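Local coordinates for protein yciO (Escherichia coli, PDB 1K7J) that is of unknown function but belongs to the SUA5 family and may bind double-stranded RNA, at residues Val29-Tyr32 with Gly37-Leu40; Asn48-Ile53 with Pro139-Ser144; Phe65-Arg70 with Lys105-Arg110; Ser73-Tyr78 with Met121-Asn126; Arg87-Asn92 with Phe99-Thr104. All coordinates share one frame; numbering follows the deposited sequence.

Contact 1 (Val29-Tyr32 with Gly37-Leu40); sequences VIVY and GYAL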
# COMPACT_ATOMS: atom_id res chain seq x y z
N VAL A 29 -12.39 -5.59 2.37
CA VAL A 29 -11.60 -4.57 1.70
C VAL A 29 -11.69 -3.32 2.57
O VAL A 29 -12.79 -2.88 2.92
CB VAL A 29 -12.15 -4.25 0.30
CG1 VAL A 29 -11.47 -3.02 -0.27
CG2 VAL A 29 -11.93 -5.44 -0.63
N ILE A 30 -10.54 -2.76 2.92
CA ILE A 30 -10.54 -1.57 3.76
C ILE A 30 -9.78 -0.40 3.16
O ILE A 30 -8.98 -0.57 2.24
CB ILE A 30 -9.91 -1.86 5.15
CG1 ILE A 30 -8.39 -1.98 5.03
CG2 ILE A 30 -10.49 -3.15 5.73
CD1 ILE A 30 -7.67 -2.11 6.36
N VAL A 31 -10.07 0.78 3.68
CA VAL A 31 -9.39 2.00 3.27
C VAL A 31 -8.66 2.42 4.54
O VAL A 31 -9.27 2.51 5.61
CB VAL A 31 -10.37 3.11 2.85
CG1 VAL A 31 -9.62 4.43 2.67
CG2 VAL A 31 -11.06 2.72 1.55
N TYR A 32 -7.36 2.63 4.44
CA TYR A 32 -6.59 3.03 5.60
C TYR A 32 -5.57 4.10 5.26
O TYR A 32 -5.12 4.22 4.13
CB TYR A 32 -5.88 1.81 6.22
CG TYR A 32 -4.84 1.16 5.34
CD1 TYR A 32 -5.20 0.33 4.28
CD2 TYR A 32 -3.48 1.34 5.60
CE1 TYR A 32 -4.23 -0.31 3.50
CE2 TYR A 32 -2.51 0.70 4.83
CZ TYR A 32 -2.89 -0.12 3.79
OH TYR A 32 -1.92 -0.77 3.05
N GLY A 37 -0.96 9.59 1.64
CA GLY A 37 -2.35 9.45 1.22
C GLY A 37 -3.02 8.18 1.70
O GLY A 37 -2.39 7.31 2.30
N TYR A 38 -4.32 8.08 1.45
CA TYR A 38 -5.08 6.90 1.84
C TYR A 38 -4.81 5.77 0.86
O TYR A 38 -4.40 6.00 -0.27
CB TYR A 38 -6.57 7.24 1.91
CG TYR A 38 -6.97 7.85 3.24
CD1 TYR A 38 -7.26 7.04 4.33
CD2 TYR A 38 -6.99 9.23 3.41
CE1 TYR A 38 -7.57 7.59 5.58
CE2 TYR A 38 -7.29 9.79 4.66
CZ TYR A 38 -7.58 8.96 5.74
OH TYR A 38 -7.87 9.50 6.97
N ALA A 39 -5.05 4.54 1.31
CA ALA A 39 -4.81 3.38 0.47
C ALA A 39 -5.90 2.33 0.66
O ALA A 39 -6.63 2.36 1.64
CB ALA A 39 -3.45 2.76 0.81
N LEU A 40 -6.00 1.42 -0.31
CA LEU A 40 -6.95 0.32 -0.24
C LEU A 40 -6.15 -0.89 0.20
O LEU A 40 -4.98 -1.04 -0.17
CB LEU A 40 -7.55 0.05 -1.63
CG LEU A 40 -8.56 1.04 -2.18
CD1 LEU A 40 -8.70 0.85 -3.69
CD2 LEU A 40 -9.91 0.85 -1.49

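Contact 2 (Asn48-Ile53 with Pro139-Ser144); sequences NAMERI and PMLSTS. With SO4 (sulfate ion), chain B.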
# COMPACT_ATOMS: atom_id res chain seq x y z
N ASN A 48 -11.12 -12.51 -4.37
CA ASN A 48 -12.29 -11.65 -4.53
C ASN A 48 -12.02 -10.23 -4.06
O ASN A 48 -12.44 -9.26 -4.70
CB ASN A 48 -13.50 -12.22 -3.77
CG ASN A 48 -14.01 -13.51 -4.38
OD1 ASN A 48 -14.16 -13.62 -5.60
ND2 ASN A 48 -14.29 -14.50 -3.54
N ALA A 49 -11.30 -10.09 -2.95
CA ALA A 49 -10.97 -8.77 -2.43
C ALA A 49 -10.02 -8.07 -3.40
O ALA A 49 -10.14 -6.87 -3.64
CB ALA A 49 -10.32 -8.89 -1.05
N MSE A 50 -9.08 -8.83 -3.96
CA MSE A 50 -8.14 -8.28 -4.93
C MSE A 50 -8.92 -7.65 -6.08
O MSE A 50 -8.68 -6.51 -6.46
CB MSE A 50 -7.24 -9.39 -5.49
CG MSE A 50 -6.42 -8.96 -6.71
SE MSE A 50 -5.79 -10.44 -7.78
CE MSE A 50 -7.42 -10.80 -8.75
N GLU A 51 -9.85 -8.43 -6.63
CA GLU A 51 -10.66 -7.97 -7.75
C GLU A 51 -11.42 -6.69 -7.41
O GLU A 51 -11.48 -5.76 -8.23
CB GLU A 51 -11.65 -9.07 -8.15
CG GLU A 51 -12.41 -8.78 -9.43
CD GLU A 51 -11.50 -8.38 -10.58
OE1 GLU A 51 -10.43 -9.02 -10.75
OE2 GLU A 51 -11.85 -7.43 -11.32
N ARG A 52 -11.98 -6.62 -6.21
CA ARG A 52 -12.71 -5.44 -5.78
C ARG A 52 -11.81 -4.21 -5.76
O ARG A 52 -12.22 -3.13 -6.16
CB ARG A 52 -13.31 -5.67 -4.39
CG ARG A 52 -14.46 -6.66 -4.37
CD ARG A 52 -14.92 -6.95 -2.96
NE ARG A 52 -15.43 -5.75 -2.29
CZ ARG A 52 -15.63 -5.66 -0.98
NH1 ARG A 52 -15.37 -6.69 -0.20
NH2 ARG A 52 -16.10 -4.53 -0.46
N ILE A 53 -10.58 -4.39 -5.28
CA ILE A 53 -9.63 -3.28 -5.23
C ILE A 53 -9.25 -2.84 -6.64
O ILE A 53 -9.17 -1.65 -6.92
CB ILE A 53 -8.36 -3.68 -4.43
CG1 ILE A 53 -8.70 -3.76 -2.94
CG2 ILE A 53 -7.24 -2.69 -4.70
CD1 ILE A 53 -7.54 -4.19 -2.06
N PRO A 139 2.31 -8.92 5.00
CA PRO A 139 1.97 -7.77 4.16
C PRO A 139 0.50 -7.69 3.83
O PRO A 139 -0.22 -8.68 3.89
CB PRO A 139 2.82 -7.99 2.90
CG PRO A 139 3.99 -8.76 3.41
CD PRO A 139 3.34 -9.74 4.35
N MSE A 140 0.06 -6.50 3.47
CA MSE A 140 -1.32 -6.26 3.09
C MSE A 140 -1.32 -5.93 1.60
O MSE A 140 -0.53 -5.10 1.15
CB MSE A 140 -1.88 -5.09 3.90
CG MSE A 140 -3.31 -4.71 3.62
SE MSE A 140 -4.18 -4.06 5.23
CE MSE A 140 -2.86 -2.78 5.81
N LEU A 141 -2.16 -6.61 0.82
CA LEU A 141 -2.24 -6.32 -0.61
C LEU A 141 -2.89 -4.95 -0.67
O LEU A 141 -3.94 -4.74 -0.07
CB LEU A 141 -3.11 -7.34 -1.33
CG LEU A 141 -3.39 -7.01 -2.80
CD1 LEU A 141 -2.09 -6.94 -3.59
CD2 LEU A 141 -4.33 -8.05 -3.38
N SER A 142 -2.27 -4.02 -1.38
CA SER A 142 -2.80 -2.66 -1.44
C SER A 142 -2.56 -1.94 -2.75
O SER A 142 -1.95 -2.47 -3.68
CB SER A 142 -2.16 -1.82 -0.33
OG SER A 142 -2.21 -2.46 0.93
N THR A 143 -3.08 -0.72 -2.80
CA THR A 143 -2.92 0.21 -3.91
C THR A 143 -3.21 1.57 -3.29
O THR A 143 -3.92 1.65 -2.28
CB THR A 143 -3.92 -0.00 -5.09
OG1 THR A 143 -5.24 0.40 -4.68
CG2 THR A 143 -3.93 -1.44 -5.55
N SER A 144 -2.66 2.63 -3.86
CA SER A 144 -2.94 3.95 -3.33
C SER A 144 -4.39 4.23 -3.72
O SER A 144 -4.89 3.70 -4.70
CB SER A 144 -2.04 5.00 -3.97
OG SER A 144 -0.68 4.77 -3.64
S SO4 B . -0.05 3.01 -6.73
O1 SO4 B . 0.64 3.70 -5.62
O2 SO4 B . -1.36 2.52 -6.28
O3 SO4 B . -0.24 3.95 -7.86
O4 SO4 B . 0.77 1.87 -7.18

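Contact 3 (Phe65-Arg70 with Lys105-Arg110); sequences FTLMCR and KEVPRR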
# COMPACT_ATOMS: atom_id res chain seq x y z
N PHE A 65 0.63 -4.04 -8.46
CA PHE A 65 -0.12 -4.02 -7.22
C PHE A 65 0.93 -3.56 -6.23
O PHE A 65 2.09 -3.34 -6.60
CB PHE A 65 -0.58 -5.43 -6.83
CG PHE A 65 -1.88 -5.84 -7.45
CD1 PHE A 65 -3.07 -5.27 -7.04
CD2 PHE A 65 -1.90 -6.81 -8.45
CE1 PHE A 65 -4.28 -5.66 -7.61
CE2 PHE A 65 -3.10 -7.21 -9.02
CZ PHE A 65 -4.29 -6.63 -8.60
N THR A 66 0.55 -3.41 -4.97
CA THR A 66 1.49 -2.99 -3.94
C THR A 66 1.36 -3.91 -2.74
O THR A 66 0.26 -4.32 -2.38
CB THR A 66 1.20 -1.55 -3.47
OG1 THR A 66 1.39 -0.64 -4.56
CG2 THR A 66 2.15 -1.16 -2.33
N LEU A 67 2.49 -4.26 -2.14
CA LEU A 67 2.46 -5.05 -0.93
C LEU A 67 2.93 -4.08 0.14
O LEU A 67 4.05 -3.56 0.07
CB LEU A 67 3.41 -6.25 -1.00
CG LEU A 67 2.97 -7.42 -1.90
CD1 LEU A 67 3.97 -8.56 -1.74
CD2 LEU A 67 1.57 -7.89 -1.51
N MSE A 68 2.05 -3.79 1.09
CA MSE A 68 2.35 -2.87 2.19
C MSE A 68 3.06 -3.73 3.23
O MSE A 68 2.45 -4.61 3.84
CB MSE A 68 1.04 -2.28 2.73
CG MSE A 68 1.17 -0.98 3.51
SE MSE A 68 1.71 0.55 2.42
CE MSE A 68 0.07 0.84 1.36
N CYS A 69 4.35 -3.46 3.44
CA CYS A 69 5.18 -4.24 4.35
C CYS A 69 5.58 -3.53 5.64
O CYS A 69 5.76 -2.32 5.68
CB CYS A 69 6.45 -4.69 3.63
SG CYS A 69 6.17 -5.66 2.14
N ARG A 70 5.77 -4.33 6.69
CA ARG A 70 6.14 -3.82 8.01
C ARG A 70 7.49 -3.11 8.01
O ARG A 70 7.63 -2.03 8.58
CB ARG A 70 6.17 -4.97 9.01
CG ARG A 70 6.46 -4.56 10.44
CD ARG A 70 5.27 -3.86 11.07
NE ARG A 70 5.56 -3.43 12.44
CZ ARG A 70 5.79 -4.26 13.45
NH1 ARG A 70 5.77 -5.57 13.26
NH2 ARG A 70 6.07 -3.77 14.66
N LYS A 105 8.18 -16.34 -4.37
CA LYS A 105 7.12 -17.34 -4.34
C LYS A 105 6.15 -17.13 -3.17
O LYS A 105 5.12 -17.80 -3.08
CB LYS A 105 7.72 -18.75 -4.27
CG LYS A 105 8.55 -19.11 -5.50
CD LYS A 105 7.68 -19.09 -6.76
CE LYS A 105 8.54 -19.12 -8.02
NZ LYS A 105 9.43 -20.31 -8.08
N GLU A 106 6.49 -16.21 -2.28
CA GLU A 106 5.64 -15.88 -1.15
C GLU A 106 4.40 -15.17 -1.69
O GLU A 106 3.35 -15.15 -1.04
CB GLU A 106 6.36 -14.92 -0.19
CG GLU A 106 7.55 -15.52 0.54
CD GLU A 106 7.15 -16.22 1.82
OE1 GLU A 106 5.95 -16.49 2.02
OE2 GLU A 106 8.06 -16.50 2.64
N VAL A 107 4.54 -14.60 -2.88
CA VAL A 107 3.47 -13.85 -3.51
C VAL A 107 2.65 -14.64 -4.53
O VAL A 107 3.21 -15.23 -5.45
CB VAL A 107 4.02 -12.62 -4.24
CG1 VAL A 107 2.88 -11.73 -4.69
CG2 VAL A 107 4.99 -11.86 -3.34
N PRO A 108 1.32 -14.66 -4.37
CA PRO A 108 0.46 -15.38 -5.31
C PRO A 108 0.71 -14.86 -6.72
O PRO A 108 0.83 -13.66 -6.94
CB PRO A 108 -0.95 -15.04 -4.82
CG PRO A 108 -0.76 -14.93 -3.34
CD PRO A 108 0.53 -14.13 -3.24
N ARG A 109 0.81 -15.78 -7.68
CA ARG A 109 1.07 -15.42 -9.07
C ARG A 109 0.15 -14.32 -9.60
O ARG A 109 0.60 -13.42 -10.30
CB ARG A 109 0.93 -16.67 -9.95
CG ARG A 109 1.24 -16.44 -11.42
CD ARG A 109 1.00 -17.71 -12.23
NE ARG A 109 1.20 -17.52 -13.67
CZ ARG A 109 2.37 -17.24 -14.23
NH1 ARG A 109 3.47 -17.13 -13.49
NH2 ARG A 109 2.46 -17.08 -15.55
N ARG A 110 -1.13 -14.39 -9.25
CA ARG A 110 -2.11 -13.41 -9.71
C ARG A 110 -1.81 -11.96 -9.33
O ARG A 110 -2.33 -11.03 -9.95
CB ARG A 110 -3.51 -13.78 -9.19
CG ARG A 110 -3.58 -13.91 -7.68
CD ARG A 110 -4.94 -14.42 -7.23
NE ARG A 110 -4.90 -14.86 -5.83
CZ ARG A 110 -4.88 -14.04 -4.78
NH1 ARG A 110 -4.92 -12.73 -4.96
NH2 ARG A 110 -4.80 -14.55 -3.56

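Contact 4 (Ser73-Tyr78 with Met121-Asn126); sequences SELSTY and MRVPSN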
# COMPACT_ATOMS: atom_id res chain seq x y z
N SER A 73 12.97 -5.95 6.28
CA SER A 73 13.11 -7.40 6.43
C SER A 73 11.93 -8.12 5.76
O SER A 73 12.13 -9.06 4.99
CB SER A 73 13.16 -7.79 7.91
OG SER A 73 13.20 -9.20 8.06
N GLU A 74 10.72 -7.67 6.06
CA GLU A 74 9.54 -8.29 5.46
C GLU A 74 9.54 -8.06 3.96
O GLU A 74 9.19 -8.95 3.18
CB GLU A 74 8.26 -7.73 6.07
CG GLU A 74 7.00 -8.39 5.51
CD GLU A 74 5.79 -8.21 6.40
OE1 GLU A 74 5.20 -7.12 6.40
OE2 GLU A 74 5.44 -9.18 7.11
N LEU A 75 9.93 -6.86 3.54
CA LEU A 75 9.98 -6.54 2.12
C LEU A 75 10.92 -7.51 1.42
O LEU A 75 10.63 -8.01 0.33
CB LEU A 75 10.47 -5.09 1.93
CG LEU A 75 10.61 -4.56 0.50
CD1 LEU A 75 10.49 -3.04 0.51
CD2 LEU A 75 11.94 -5.00 -0.11
N SER A 76 12.05 -7.81 2.06
CA SER A 76 13.05 -8.71 1.51
C SER A 76 12.62 -10.17 1.51
O SER A 76 13.31 -11.03 0.94
CB SER A 76 14.36 -8.55 2.27
OG SER A 76 14.82 -7.21 2.17
N THR A 77 11.50 -10.46 2.16
CA THR A 77 10.97 -11.81 2.23
C THR A 77 10.03 -12.02 1.05
O THR A 77 9.94 -13.12 0.49
CB THR A 77 10.19 -12.02 3.54
OG1 THR A 77 11.05 -11.78 4.66
CG2 THR A 77 9.65 -13.45 3.62
N TYR A 78 9.33 -10.96 0.67
CA TYR A 78 8.37 -11.03 -0.42
C TYR A 78 8.86 -10.59 -1.79
O TYR A 78 8.13 -10.69 -2.77
CB TYR A 78 7.10 -10.25 -0.04
CG TYR A 78 6.29 -10.95 1.02
CD1 TYR A 78 6.71 -10.98 2.35
CD2 TYR A 78 5.12 -11.65 0.68
CE1 TYR A 78 5.99 -11.69 3.32
CE2 TYR A 78 4.40 -12.35 1.64
CZ TYR A 78 4.84 -12.37 2.96
OH TYR A 78 4.13 -13.07 3.90
N MSE A 121 6.66 -2.67 -3.70
CA MSE A 121 6.91 -2.93 -2.29
C MSE A 121 6.89 -1.58 -1.58
O MSE A 121 7.56 -0.64 -2.02
CB MSE A 121 8.26 -3.63 -2.11
CG MSE A 121 8.42 -4.89 -2.98
SE MSE A 121 7.00 -6.20 -2.72
CE MSE A 121 7.48 -6.77 -0.95
N ARG A 122 6.15 -1.49 -0.49
CA ARG A 122 6.01 -0.22 0.21
C ARG A 122 5.95 -0.36 1.72
O ARG A 122 5.12 -1.10 2.26
CB ARG A 122 4.75 0.46 -0.32
CG ARG A 122 4.37 1.81 0.25
CD ARG A 122 3.14 2.29 -0.52
NE ARG A 122 2.45 3.41 0.10
CZ ARG A 122 1.35 3.97 -0.41
NH1 ARG A 122 0.85 3.50 -1.55
NH2 ARG A 122 0.77 4.99 0.21
N VAL A 123 6.85 0.34 2.41
CA VAL A 123 6.89 0.33 3.87
C VAL A 123 6.36 1.68 4.34
O VAL A 123 7.00 2.71 4.14
CB VAL A 123 8.33 0.17 4.39
CG1 VAL A 123 8.34 0.20 5.91
CG2 VAL A 123 8.93 -1.15 3.88
N PRO A 124 5.17 1.70 4.97
CA PRO A 124 4.58 2.95 5.45
C PRO A 124 5.25 3.42 6.74
O PRO A 124 5.75 2.60 7.51
CB PRO A 124 3.12 2.58 5.65
CG PRO A 124 3.21 1.17 6.14
CD PRO A 124 4.28 0.55 5.25
N SER A 125 5.24 4.72 6.99
CA SER A 125 5.88 5.26 8.19
C SER A 125 4.92 5.71 9.28
O SER A 125 5.35 5.97 10.41
CB SER A 125 6.78 6.44 7.81
OG SER A 125 5.99 7.52 7.34
N ASN A 126 3.63 5.81 8.97
CA ASN A 126 2.66 6.28 9.95
C ASN A 126 2.20 5.22 10.95
O ASN A 126 2.11 4.03 10.61
CB ASN A 126 1.44 6.87 9.24
CG ASN A 126 0.72 5.85 8.40
OD1 ASN A 126 1.30 5.26 7.49
ND2 ASN A 126 -0.56 5.63 8.69

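Contact 5 (Arg87-Asn92 with Phe99-Thr104); sequences RLMKNN and FILKGT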
# COMPACT_ATOMS: atom_id res chain seq x y z
N ARG A 87 21.02 -1.55 -0.74
CA ARG A 87 21.69 -0.33 -0.33
C ARG A 87 20.82 0.90 -0.51
O ARG A 87 20.80 1.79 0.34
CB ARG A 87 23.00 -0.16 -1.10
CG ARG A 87 24.01 -1.27 -0.85
CD ARG A 87 25.38 -0.84 -1.37
NE ARG A 87 25.85 0.35 -0.67
CZ ARG A 87 26.81 1.15 -1.10
NH1 ARG A 87 27.43 0.89 -2.25
NH2 ARG A 87 27.17 2.21 -0.39
N LEU A 88 20.10 0.96 -1.62
CA LEU A 88 19.24 2.10 -1.88
C LEU A 88 18.05 2.16 -0.93
O LEU A 88 17.74 3.21 -0.38
CB LEU A 88 18.75 2.08 -3.33
CG LEU A 88 19.80 2.49 -4.37
CD1 LEU A 88 19.31 2.16 -5.77
CD2 LEU A 88 20.09 3.98 -4.23
N MSE A 89 17.40 1.02 -0.70
CA MSE A 89 16.24 1.02 0.18
C MSE A 89 16.57 1.16 1.66
O MSE A 89 15.81 1.76 2.40
CB MSE A 89 15.40 -0.24 -0.04
CG MSE A 89 14.80 -0.31 -1.43
SE MSE A 89 13.60 -1.83 -1.58
CE MSE A 89 14.94 -3.25 -1.43
N LYS A 90 17.71 0.62 2.09
CA LYS A 90 18.08 0.71 3.50
C LYS A 90 18.21 2.16 3.96
O LYS A 90 18.01 2.48 5.13
CB LYS A 90 19.40 -0.03 3.76
CG LYS A 90 20.61 0.59 3.10
CD LYS A 90 21.86 -0.25 3.32
CE LYS A 90 23.07 0.36 2.62
NZ LYS A 90 24.26 -0.53 2.69
N ASN A 91 18.55 3.04 3.03
CA ASN A 91 18.72 4.46 3.35
C ASN A 91 17.54 5.31 2.91
O ASN A 91 17.58 6.54 2.99
CB ASN A 91 20.00 4.99 2.71
CG ASN A 91 21.25 4.35 3.30
OD1 ASN A 91 21.42 4.30 4.52
ND2 ASN A 91 22.13 3.86 2.43
N ASN A 92 16.47 4.66 2.45
CA ASN A 92 15.30 5.38 1.99
C ASN A 92 14.00 4.70 2.42
O ASN A 92 13.07 4.54 1.64
CB ASN A 92 15.36 5.54 0.47
CG ASN A 92 16.51 6.42 0.03
OD1 ASN A 92 16.49 7.63 0.23
ND2 ASN A 92 17.53 5.80 -0.55
N PHE A 99 8.69 0.69 -4.20
CA PHE A 99 9.78 0.15 -5.00
C PHE A 99 9.31 -1.03 -5.82
O PHE A 99 8.78 -2.00 -5.27
CB PHE A 99 10.92 -0.28 -4.08
CG PHE A 99 11.47 0.83 -3.22
CD1 PHE A 99 12.20 1.87 -3.79
CD2 PHE A 99 11.24 0.84 -1.84
CE1 PHE A 99 12.71 2.90 -3.00
CE2 PHE A 99 11.74 1.88 -1.04
CZ PHE A 99 12.48 2.91 -1.63
N ILE A 100 9.50 -0.96 -7.13
CA ILE A 100 9.08 -2.06 -7.99
C ILE A 100 10.19 -3.10 -8.05
O ILE A 100 11.32 -2.79 -8.45
CB ILE A 100 8.75 -1.59 -9.42
CG1 ILE A 100 7.72 -0.45 -9.36
CG2 ILE A 100 8.21 -2.75 -10.24
CD1 ILE A 100 6.50 -0.75 -8.53
N LEU A 101 9.87 -4.32 -7.65
CA LEU A 101 10.82 -5.43 -7.64
C LEU A 101 10.12 -6.71 -8.08
O LEU A 101 8.90 -6.76 -8.20
CB LEU A 101 11.36 -5.62 -6.22
CG LEU A 101 12.22 -4.49 -5.65
CD1 LEU A 101 12.14 -4.49 -4.14
CD2 LEU A 101 13.65 -4.64 -6.14
N LYS A 102 10.90 -7.75 -8.34
CA LYS A 102 10.32 -9.02 -8.72
C LYS A 102 9.83 -9.69 -7.44
O LYS A 102 10.55 -9.72 -6.44
CB LYS A 102 11.36 -9.90 -9.41
CG LYS A 102 11.81 -9.37 -10.76
CD LYS A 102 12.72 -10.35 -11.48
CE LYS A 102 12.02 -11.67 -11.76
NZ LYS A 102 12.90 -12.63 -12.49
N GLY A 103 8.61 -10.23 -7.48
CA GLY A 103 8.06 -10.89 -6.31
C GLY A 103 8.55 -12.31 -6.15
O GLY A 103 8.82 -13.00 -7.13
N THR A 104 8.67 -12.76 -4.90
CA THR A 104 9.12 -14.12 -4.63
C THR A 104 7.92 -15.06 -4.63
O THR A 104 6.79 -14.63 -4.87
CB THR A 104 9.80 -14.24 -3.25
OG1 THR A 104 8.84 -13.98 -2.22
CG2 THR A 104 10.95 -13.25 -3.14

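Contact 1 (Val29-Tyr32 with Gly37-Leu40)
Ala39 CB lies over one face of the Tyr32 ring, 4.1 Å above its plane and nearer the rim than the centre. Leu40 O approaches the same ring obliquely, 3.8 Å from Tyr32 CE1. The ring can lie there because CG of Tyr32 stands between the backbone N and the carbonyl carbon (chi1 64°), which folds it back over the partner strand. Its OH is hydrogen-bonded to Ser142 OG on strand 140-144. The Tyr38 ring meets Val31 and the backbone of Tyr32 obliquely. Tyr38 CD1 is 3.5 Å from Tyr32 C and 3.9 Å from Val31 CG1. The hydroxyl end of Tyr38 is hydrogen-bonded to Gly174 N and Gly175 O.

The two segments are the arms of an antiparallel beta hairpin, strands 30-34 and 37-43. Tyr32 and Ala39 form a hydrogen-bonded pair. Tyr32 N donates a hydrogen bond to Ala39 O at 2.9 Å, and Ala39 N donates one to Tyr32 O at 2.8 Å. Val31 and Leu40 form the adjoining non-hydrogen-bonded pair. There the backbones add a CA-H...O contact from Leu40 CA to Ile30 O, 3.3 Å. On the sheet face of Tyr32 and Ala39, both side chains also touch Met68. On the other face, Val31 CG2 packs on Leu40 CD2 at 3.7 Å. Helix 47-57 covers Leu40 through Ile56, and helix 157-164 covers Val31 through Ile160.

Contact 2 (Asn48-Ile53 with Pro139-Ser144)
Ile53 packs on Thr143 one residue away from a bound sulfate, which Ser144 holds with both its backbone N and its hydroxyl. Ser144 N is hydrogen-bonded to sulfate O2 at 2.7 Å with an N-H...O angle of 163°. Ser144 OG is hydrogen-bonded to sulfate O1 at 2.6 Å. The two donors can reach one ion together because OG sits beside the backbone N (chi1 -64°). Arg57 and Arg196 complete the site, and Arg122 NH1 is hydrogen-bonded to Ser144 OG.

Helix 48-53 and strand 140-144 run almost parallel, 5° apart, with axes 9.5 Å from each other. The touch between them is small and mostly apolar. Ile53 CG2 meets Thr143 CG2 at 3.6 Å and lies 3.7 Å from Thr143 OG1. Ile53 and Thr143 lie alongside, pointing opposite ways. Further back, Leu141 puts its CD2 branch against the root of selenomethionine Met50, 3.8 Å from Met50 CB. Met50 CG is near the same methyl and also touches Phe65; beyond it the chain bends and leads away from the strand. Ile53 CD1 comes within 4.2 Å of Leu141 O. Cys42 of strand 37-43 fills in beside Ile53 and Leu141. This is a helix laid on one face of the central sheet.

The sulfate probably comes from the crystallisation liquor. Still, a backbone N-H, a hydroxyl and arginines gathered round it make a favourable setting for an anion, consistent with a place where a phosphate could bind.

Contact 3 (Phe65-Arg70 with Lys105-Arg110)
Leu67 and Val107 reach toward each other, tip to tip, and meet through one methyl from each side. Leu67 CD1 is 3.8 Å from Val107 CG2. Leu67 is stretched out: CG lies beside the backbone N (chi1 -74°) and chi2 is close to anti, which carries CD1 far from its own strand. Val107 presents CG2, the branch anti to its carbonyl carbon. Both side chains start out toward the other segment, so a thin apolar bridge spans backbones whose nearest CA atoms, Leu67 CA and Val107 CA, are 9.2 Å apart.

The second touch pairs an aromatic ring with a backbone carbonyl. Phe65 CE2 lies 4.0 Å from Arg110 O, which comes to the ring obliquely. Arg110 touches the strand segment through this carbonyl O, while its side chain runs to Ile44. An extended chain that turns at its end (chi4 76°) carries Arg110 NH2 to a hydrogen bond with Ile44 O. That bond ties this end to the chain just before helix 47-57. Pro108 CB lies 3.9 Å above the plane of the Arg110 guanidinium, toward its rim.

Strand 66-68 lies between strands 140-144 and 118-122 in the sheet. The irregular connection that holds residues 105-110, between strands 97-102 and 118-122, lies on the side of the strand to which Phe65 and Leu67 point. Phe65 also packs on helix 47-57 through Met50 and Cys54, while Leu67 touches Tyr78 of helix 72-78 and Ile119 of strand 118-122.

Contact 4 (Ser73-Tyr78 with Met121-Asn126)
Met121, a selenomethionine, runs from strand 118-122 along Leu75 to Tyr78. The contact seats helix 72-78 on one face of the mixed sheet of this YrdC-like alpha/beta fold. Met121 CB meets Leu75 CD1 at 3.5 Å, tighter than usual van der Waals contact. Leu75 CG is almost as near, 3.6 Å from the same Met121 CB. Met121 CG comes next, 4.1 Å from Leu75 CG. The chain then bends twice, at chi2 (-55°) and chi3 (-70°), and the turn about the CG-SE bond brings the terminal methyl up to the helix. There Met121 CE is 3.6 Å from Tyr78 CB and equally close to Leu75 O. The methyl thus fits between two positions three residues apart on the helix.

Leu75 crosses Met121 obliquely. Its other neighbour on this segment is Val123, whose CG2 lies 4.2 Å from Leu75 CD1, with the two side chains at about a right angle. Leu75 and Met121 both also touch Leu101 of the adjoining strand 97-102. The last turn of the helix is held by Glu74 O, which accepts from both Thr77 N and Tyr78 N. The same Glu74 O lies at the edge of the Tyr78 ring, in its plane.

Contact 5 (Arg87-Asn92 with Phe99-Thr104)
Met89, a selenomethionine, lays its chain over one face of the Phe99 ring. Met89 CG stands above the centre of the ring, 3.7 Å from the Phe99 centroid and 9° off the normal, a CH-pi contact. The selenium is further out. Met89 SE is 4.1 Å from the Phe99 centroid, 34° off the normal, and 3.6 Å from Phe99 CD2. The result is an oblique Met-aromatic contact. The two side chains lie antiparallel to each other, Met89 heading for the strand and Phe99 for the helix.

Met89 is extended as far as SE and then bends at chi3 (-67°). SE and CE both come up to Leu101, which meets Met89 tip to tip. Met89 SE lies 4.0 Å from Leu101 CD1.

The edge of the Phe99 ring faces the turn that ends the helix. Asn92 O sits there in the ring plane, 3.7 Å from Phe99 CZ. Asn92 is held in turn by its own segment. Asn92 ND2 is hydrogen-bonded to Leu88 O at 2.6 Å, with that oxygen near the amide plane, and Asn92 N is hydrogen-bonded to Met89 O at 3.0 Å. These bonds help to hold the turn that carries Asn92 O.

Helix 83-90 is thus packed on strand 97-102, which runs between strands 118-122 and 183-186. Helix 72-78 lies alongside, with Leu72 and Leu75 against Met89 and Leu75 against Leu101. Phe99 also touches Ile185 of strand 183-186.

How the contacts relate
All five contacts reach one mixed sheet. The hairpin of contact 1 is joined to contact 2 by Leu40 N to Thr143 O, 2.9 Å. Contact 2 is joined to contact 3 by Ser142 N to Thr66 O, 2.7 Å. Strands 66-68 and 118-122 tie contact 3 to contact 4 through Leu67 O and Arg122 N, 3.0 Å. Contacts 4 and 5, with centres 9 Å apart, share an apolar layer in which Leu75 CD2 is 3.7 Å from Met89 CE. The sulfate belongs to contact 2, but Arg122 of contact 4 reaches its Ser144. Contacts 1 and 5 do not touch; their centres lie 22 Å apart.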